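Cystathionine gamma-synthase (Xanthomonas oryzae pv. oryzae KACC 10331, PDB 6LD7) probably catalyses the pyridoxal-phosphate-dependent synthesis of cystathionine in methionine biosynthesis, as a member of the trans-sulfuration enzyme family. Local coordinates at residues L188-K194 with Q303-G308; V265-A270 with I375-A380; A272-L276 with L383-R388. The protein carries 1 engineered substitution. The contacts are given in a common frame with arbitrary orientation. Residues are numbered along the deposited sequence.

Contact 1 (L188-K194 with Q303-G308); sequences LSPALQK and QQKGFG
This contact joins the two sheet-bearing parts of a fold-type I PLP-enzyme chain. Segment 188-194 lies in the loop between strands 180-184 and 202-206 of the seven-stranded sheet. Segment 303-308 leads from helix 297-303 into strand 310-315 of the smaller C-terminal sheet. Neither is a regular strand. An ST turn shapes the first loop: Ser189 OG accepts from Ala191 N at 3.1 Å and donates to Leu188 O at 2.6 Å. Gln304 is the first residue past the helix to leave helical angles (phi/psi -116/149). In the register, Leu192 faces Lys305 (CA-CA 4.7 Å), Gln193 faces Gln304 (4.8 Å) and Leu188 faces Gly308 (6.2 Å). Leu188 and Leu192 are both mt rotamers. Leu192 CD1 lies 4.1 Å from Gly308 CA, and Leu192 CD2 lies 3.9 Å from Gly306 N. Leu188 CD1 meets Gln304 CD at 3.4 Å. The glycines let the leucines close in: an ideal CB on Gly308 would sit 3.2 Å from Leu188 CD2, and phi there is positive (87°). Gln304 NE2 donates to Gly306 O (3.0 Å) within its own segment. Gln303 holds the backbone of Thr165 and Leu167 with its amide. A water bridges the loops, accepting from Lys194 N (2.9 Å) and donating to Gln303 O (2.7 Å). The aliphatic chain of Lys305 runs over the first loop, with its CD 3.7 Å from Ala191 O. One direct hydrogen bond crosses, Lys305 N to Leu192 O, 2.7 Å at 164°; Gln304 CA adds a CA-H...O contact to the same oxygen at 3.2 Å.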
# COMPACT_ATOMS: atom_id res chain seq x y z
N LEU C 188 -16.90 22.18 2.72
CA LEU C 188 -16.68 22.48 4.18
C LEU C 188 -16.38 21.21 5.00
O LEU C 188 -15.88 21.33 6.16
CB LEU C 188 -17.93 23.15 4.78
CG LEU C 188 -18.19 24.56 4.28
CD1 LEU C 188 -19.53 25.09 4.83
CD2 LEU C 188 -17.05 25.43 4.78
N SER C 189 -16.80 20.04 4.53
CA SER C 189 -16.65 18.76 5.25
C SER C 189 -17.64 18.73 6.38
O SER C 189 -18.12 19.76 6.85
CB SER C 189 -15.22 18.53 5.77
OG SER C 189 -15.02 19.05 7.11
N PRO C 190 -17.79 17.56 6.99
CA PRO C 190 -18.70 17.39 8.10
C PRO C 190 -18.25 18.12 9.36
O PRO C 190 -19.08 18.36 10.22
CB PRO C 190 -18.70 15.91 8.39
CG PRO C 190 -18.10 15.28 7.12
CD PRO C 190 -17.13 16.29 6.59
N ALA C 191 -16.98 18.45 9.48
CA ALA C 191 -16.53 19.16 10.69
C ALA C 191 -17.11 20.59 10.69
O ALA C 191 -17.08 21.19 11.73
CB ALA C 191 -15.02 19.23 10.70
N LEU C 192 -17.40 21.19 9.54
CA LEU C 192 -17.80 22.63 9.44
C LEU C 192 -19.29 22.85 9.09
O LEU C 192 -19.79 23.95 9.28
CB LEU C 192 -16.86 23.31 8.44
CG LEU C 192 -15.43 23.45 8.90
CD1 LEU C 192 -14.59 24.24 7.90
CD2 LEU C 192 -15.37 24.04 10.31
N GLN C 193 -20.01 21.82 8.69
CA GLN C 193 -21.41 21.96 8.25
C GLN C 193 -22.01 20.57 8.27
O GLN C 193 -21.38 19.58 7.68
CB GLN C 193 -21.51 22.64 6.86
CG GLN C 193 -22.92 22.89 6.39
CD GLN C 193 -22.91 23.58 5.05
OE1 GLN C 193 -22.67 22.95 3.95
NE2 GLN C 193 -23.22 24.87 5.11
N LYS C 194 -23.20 20.52 8.82
CA LYS C 194 -23.99 19.28 8.98
C LYS C 194 -25.38 19.43 8.39
O LYS C 194 -26.38 19.65 9.10
CB LYS C 194 -24.04 18.91 10.45
CG LYS C 194 -22.70 18.49 11.04
CD LYS C 194 -22.77 18.13 12.54
CE LYS C 194 -23.75 16.99 12.73
NZ LYS C 194 -23.65 16.45 14.11
N GLN C 303 -25.13 28.82 9.82
CA GLN C 303 -25.34 27.42 9.47
C GLN C 303 -24.02 26.62 9.39
O GLN C 303 -24.12 25.44 9.22
CB GLN C 303 -26.18 27.31 8.22
CG GLN C 303 -25.47 27.53 6.95
CD GLN C 303 -26.35 27.38 5.72
OE1 GLN C 303 -27.57 27.39 5.77
NE2 GLN C 303 -25.71 27.47 4.58
N GLN C 304 -22.86 27.26 9.49
CA GLN C 304 -21.51 26.68 9.35
C GLN C 304 -20.80 26.83 10.72
O GLN C 304 -21.08 27.81 11.38
CB GLN C 304 -20.66 27.36 8.24
CG GLN C 304 -21.32 27.43 6.87
CD GLN C 304 -20.52 28.18 5.83
OE1 GLN C 304 -21.06 28.42 4.75
NE2 GLN C 304 -19.25 28.56 6.11
N LYS C 305 -19.88 25.93 11.10
CA LYS C 305 -19.09 26.09 12.33
C LYS C 305 -17.79 26.81 12.01
O LYS C 305 -17.04 27.03 12.93
CB LYS C 305 -18.82 24.75 13.00
CG LYS C 305 -20.13 23.98 13.23
CD LYS C 305 -20.01 22.48 13.50
CE LYS C 305 -20.06 22.19 14.99
NZ LYS C 305 -20.48 20.79 15.22
N GLY C 306 -17.53 27.20 10.75
CA GLY C 306 -16.39 28.11 10.50
C GLY C 306 -16.52 28.56 9.09
O GLY C 306 -17.43 28.01 8.39
N PHE C 307 -15.69 29.46 8.62
CA PHE C 307 -15.89 30.02 7.25
C PHE C 307 -15.06 29.22 6.23
O PHE C 307 -15.12 29.55 5.06
CB PHE C 307 -15.51 31.49 7.34
CG PHE C 307 -16.44 32.27 8.21
CD1 PHE C 307 -17.78 32.39 7.83
CD2 PHE C 307 -16.00 32.92 9.36
CE1 PHE C 307 -18.66 33.16 8.58
CE2 PHE C 307 -16.89 33.67 10.12
CZ PHE C 307 -18.22 33.76 9.73
N GLY C 308 -14.14 28.35 6.66
CA GLY C 308 -13.43 27.48 5.73
C GLY C 308 -12.23 28.15 5.18
O GLY C 308 -11.70 29.09 5.81
O HOH W 1 -23.99 22.92 10.29

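Contact 2 (V265-A270 with I375-A380); sequences VHQENA and IGIESA
In the C-terminal part of this fold-type I PLP-enzyme chain, His266 and Asn269 of helix 259-277 satisfy carbonyls of 375-380, the connection from strand 370-374 into helix 380-396. The nearest CA pairs are His266 with Ile377 and Asn269 with Ala380, both 5.2 Å. His266 ND1 donates to Ile375 O (2.6 Å). Ile377 CG2 sits over the imidazole face, 3.6 Å from its centroid, a CH-pi contact. Asn269 (chi1 -74°) gives its ND2 to Gly376 O (2.9 Å) and Glu378 O (2.8 Å). A water donates to Asn269 OD1 (2.6 Å) and Glu378 O (3.3 Å) and accepts from Ala380 N (2.9 Å). Glu378 O thus has two donors. Val265 CG1 reaches Ile377 CB (3.7 Å), and Asn269 CB meets Ile375 CG2 (3.4 Å). Ser379 is the N-cap residue. The CA-to-CB bond of Glu378 points away; its OE1 is hydrogen-bonded to Ser343 OG and its OE2 forms a salt bridge with Arg22 of the second subunit. Side chains of one helix thus satisfy three carbonyls of the turn, beside a subunit interface.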
# COMPACT_ATOMS: atom_id res chain seq x y z
N VAL C 265 -5.80 24.98 11.36
CA VAL C 265 -4.71 25.75 10.72
C VAL C 265 -5.23 26.32 9.40
O VAL C 265 -4.91 27.47 9.09
CB VAL C 265 -3.46 24.89 10.55
CG1 VAL C 265 -2.38 25.69 9.85
CG2 VAL C 265 -3.00 24.33 11.88
N HIS C 266 -5.96 25.52 8.57
CA HIS C 266 -6.46 26.00 7.28
C HIS C 266 -7.21 27.33 7.57
O HIS C 266 -7.07 28.31 6.83
CB HIS C 266 -7.48 25.00 6.67
CG HIS C 266 -6.92 23.80 6.00
ND1 HIS C 266 -6.23 23.90 4.81
CD2 HIS C 266 -7.13 22.49 6.23
CE1 HIS C 266 -5.91 22.68 4.44
NE2 HIS C 266 -6.48 21.80 5.26
N GLN C 267 -8.09 27.32 8.55
CA GLN C 267 -8.99 28.51 8.76
C GLN C 267 -8.21 29.71 9.36
O GLN C 267 -8.51 30.88 8.98
CB GLN C 267 -10.18 28.11 9.61
CG GLN C 267 -11.13 27.22 8.85
CD GLN C 267 -12.38 26.94 9.65
OE1 GLN C 267 -13.50 27.38 9.30
NE2 GLN C 267 -12.20 26.20 10.72
N GLU C 268 -7.23 29.46 10.20
CA GLU C 268 -6.32 30.54 10.69
C GLU C 268 -5.62 31.18 9.49
O GLU C 268 -5.62 32.41 9.37
CB GLU C 268 -5.31 29.97 11.67
CG GLU C 268 -4.40 31.03 12.20
CD GLU C 268 -3.24 30.60 13.12
OE1 GLU C 268 -2.26 31.39 13.29
OE2 GLU C 268 -3.33 29.54 13.73
N ASN C 269 -5.14 30.38 8.56
CA ASN C 269 -4.43 30.91 7.37
C ASN C 269 -5.40 31.69 6.49
O ASN C 269 -5.04 32.78 6.03
CB ASN C 269 -3.77 29.79 6.57
CG ASN C 269 -2.55 29.26 7.28
OD1 ASN C 269 -1.99 29.92 8.19
ND2 ASN C 269 -2.07 28.11 6.80
N ALA C 270 -6.60 31.19 6.28
CA ALA C 270 -7.58 31.84 5.40
C ALA C 270 -8.01 33.19 5.97
O ALA C 270 -8.06 34.16 5.20
CB ALA C 270 -8.78 30.94 5.20
N ILE C 375 -6.39 27.17 0.48
CA ILE C 375 -5.35 27.55 1.46
C ILE C 375 -5.05 26.34 2.32
O ILE C 375 -5.95 25.70 2.90
CB ILE C 375 -5.82 28.78 2.22
CG1 ILE C 375 -5.87 29.95 1.22
CG2 ILE C 375 -4.93 29.07 3.42
CD1 ILE C 375 -6.80 31.01 1.62
N GLY C 376 -3.78 26.00 2.32
CA GLY C 376 -3.25 24.85 3.07
C GLY C 376 -2.85 25.20 4.50
O GLY C 376 -3.40 26.19 5.09
N ILE C 377 -1.97 24.35 5.06
CA ILE C 377 -1.55 24.45 6.47
C ILE C 377 -0.07 24.80 6.62
O ILE C 377 0.46 24.63 7.79
CB ILE C 377 -1.91 23.17 7.20
CG1 ILE C 377 -1.09 21.96 6.72
CG2 ILE C 377 -3.38 22.96 7.07
CD1 ILE C 377 -1.30 20.77 7.58
N GLU C 378 0.50 25.43 5.62
CA GLU C 378 1.84 26.03 5.73
C GLU C 378 1.77 27.15 6.76
O GLU C 378 0.69 27.62 7.07
CB GLU C 378 2.25 26.63 4.38
CG GLU C 378 2.38 25.62 3.27
CD GLU C 378 1.15 25.40 2.41
OE1 GLU C 378 0.09 25.83 2.82
OE2 GLU C 378 1.25 24.72 1.38
N SER C 379 2.89 27.75 7.11
CA SER C 379 2.82 28.82 8.15
C SER C 379 2.25 30.08 7.51
O SER C 379 2.63 30.45 6.33
CB SER C 379 4.13 29.03 8.78
OG SER C 379 4.94 29.71 7.87
N ALA C 380 1.32 30.71 8.21
CA ALA C 380 0.68 31.95 7.72
C ALA C 380 1.75 32.92 7.22
O ALA C 380 1.56 33.58 6.16
CB ALA C 380 -0.13 32.56 8.82
O HOH W 2 -0.24 28.98 9.90

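Contact 3 (A272-L276 with L383-R388); sequences AIAEL and LLIDLR
Both segments are helical, 272-276 within helix 259-277 and 383-388 within helix 380-396. Their axes run in nearly the same direction, at a signed angle of -27°, and approach to 10.5 Å. The nearest CA pair is Ile273 and Leu384, at 6.6 Å. No hydrogen bond crosses; the interface is aliphatic. Ile273 (mt) spans three partners. Its CD1 lies 4.1 Å from Leu383 CB, its CG1 4.1 Å from Leu384 CD2 and its CG2 3.6 Å from Leu387 CD1. Leu383, Leu384 and Leu387 are all mt. Leu383 and Leu387, one turn apart, point toward the other helix; Leu384 sets out sideways and brings its end in. The pair belongs to the C-terminal part of the fold-type I chain, where Ile273 also touches Met311 of strand 310-315 in the smaller sheet. Leu276 (tp) comes one turn after Ala272 and points toward the partner helix. Leu276 CB reaches Leu384 CD2 at 4.0 Å, and Leu276 CD2 reaches Leu387 CB at 3.9 Å. At the more exposed edge, Leu276 CD1 lies 4.0 Å from the aliphatic CG of Arg388. Ala272 O is 3.9 Å from Leu384 CD2. Asp386 is turned elsewhere and accepts from the backbone of Arg330 and Tyr331.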
# COMPACT_ATOMS: atom_id res chain seq x y z
N ALA C 272 -6.20 35.10 7.83
CA ALA C 272 -5.06 36.03 7.61
C ALA C 272 -4.99 36.43 6.14
O ALA C 272 -4.75 37.56 5.88
CB ALA C 272 -3.81 35.41 8.09
N ILE C 273 -5.30 35.54 5.20
CA ILE C 273 -5.07 35.86 3.80
C ILE C 273 -6.18 36.78 3.40
O ILE C 273 -5.95 37.73 2.59
CB ILE C 273 -4.96 34.57 2.95
CG1 ILE C 273 -3.60 33.94 3.21
CG2 ILE C 273 -5.16 34.88 1.50
CD1 ILE C 273 -3.46 32.50 2.81
N ALA C 274 -7.39 36.50 3.85
CA ALA C 274 -8.56 37.37 3.54
C ALA C 274 -8.30 38.79 4.06
O ALA C 274 -8.61 39.76 3.34
CB ALA C 274 -9.83 36.80 4.13
N GLU C 275 -7.78 38.95 5.27
CA GLU C 275 -7.34 40.28 5.75
C GLU C 275 -6.34 40.93 4.74
O GLU C 275 -6.42 42.13 4.58
CB GLU C 275 -6.61 40.23 7.10
CG GLU C 275 -7.49 40.45 8.30
CD GLU C 275 -7.22 41.73 9.07
OE1 GLU C 275 -7.17 42.77 8.42
OE2 GLU C 275 -7.03 41.67 10.33
N LEU C 276 -5.31 40.24 4.23
CA LEU C 276 -4.34 40.91 3.31
C LEU C 276 -5.07 41.32 2.02
O LEU C 276 -4.88 42.42 1.52
CB LEU C 276 -3.22 39.94 2.98
CG LEU C 276 -2.33 40.36 1.81
CD1 LEU C 276 -1.34 41.44 2.32
CD2 LEU C 276 -1.57 39.16 1.26
N LEU C 383 2.88 32.01 3.55
CA LEU C 383 1.81 32.24 2.55
C LEU C 383 1.64 33.73 2.32
O LEU C 383 1.46 34.11 1.16
CB LEU C 383 0.49 31.62 3.00
CG LEU C 383 0.59 30.12 3.23
CD1 LEU C 383 -0.78 29.54 3.53
CD2 LEU C 383 1.23 29.43 2.00
N LEU C 384 1.71 34.57 3.36
CA LEU C 384 1.52 36.04 3.17
C LEU C 384 2.70 36.69 2.42
O LEU C 384 2.49 37.51 1.52
CB LEU C 384 1.34 36.71 4.52
CG LEU C 384 0.07 36.37 5.29
CD1 LEU C 384 0.19 36.95 6.69
CD2 LEU C 384 -1.14 36.92 4.61
N ILE C 385 3.91 36.27 2.70
CA ILE C 385 5.11 36.78 1.94
C ILE C 385 4.95 36.40 0.46
O ILE C 385 5.06 37.28 -0.44
CB ILE C 385 6.37 36.15 2.55
CG1 ILE C 385 6.68 36.77 3.93
CG2 ILE C 385 7.54 36.26 1.56
CD1 ILE C 385 7.74 35.94 4.69
N ASP C 386 4.56 35.16 0.20
CA ASP C 386 4.33 34.69 -1.20
C ASP C 386 3.25 35.52 -1.89
O ASP C 386 3.50 35.96 -3.05
CB ASP C 386 3.99 33.20 -1.21
CG ASP C 386 4.45 32.42 -2.44
OD1 ASP C 386 5.48 32.82 -3.09
OD2 ASP C 386 3.79 31.37 -2.73
N LEU C 387 2.10 35.76 -1.24
CA LEU C 387 1.03 36.55 -1.90
C LEU C 387 1.42 38.03 -2.09
O LEU C 387 1.10 38.63 -3.19
CB LEU C 387 -0.28 36.43 -1.15
CG LEU C 387 -0.88 35.03 -1.11
CD1 LEU C 387 -1.97 34.97 -0.08
CD2 LEU C 387 -1.39 34.59 -2.47
N ARG C 388 2.00 38.66 -1.07
CA ARG C 388 2.55 40.03 -1.27
C ARG C 388 3.49 40.06 -2.47
O ARG C 388 3.44 41.02 -3.18
CB ARG C 388 3.35 40.53 -0.07
CG ARG C 388 2.48 40.89 1.11
CD ARG C 388 3.34 41.63 2.15
NE ARG C 388 2.59 41.36 3.32
CZ ARG C 388 2.88 40.49 4.28
NH1 ARG C 388 4.03 39.86 4.40
NH2 ARG C 388 1.96 40.32 5.19

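Helix 259-277 links the three contacts. Contacts 2 and 3 use successive parts of it, and their centres are about 10 Å apart. They touch, for example where Ile375 CG2 meets Ile273 CD1 (3.8 Å). Contact 1 lies about 16 Å from contact 2, centre to centre, and about 23 Å from contact 3. It joins the helix through Gln267 OE1, which probably accepts a hydrogen bond from Gly308 N (2.9 Å). Along the chain the order is 188-194, 265-270, 272-276, 303-308, 375-380, 383-388. All first segments precede all second ones, so each contact brings together parts more than 100 residues apart. The helix lies between the larger sheet's loop and the C-terminal part.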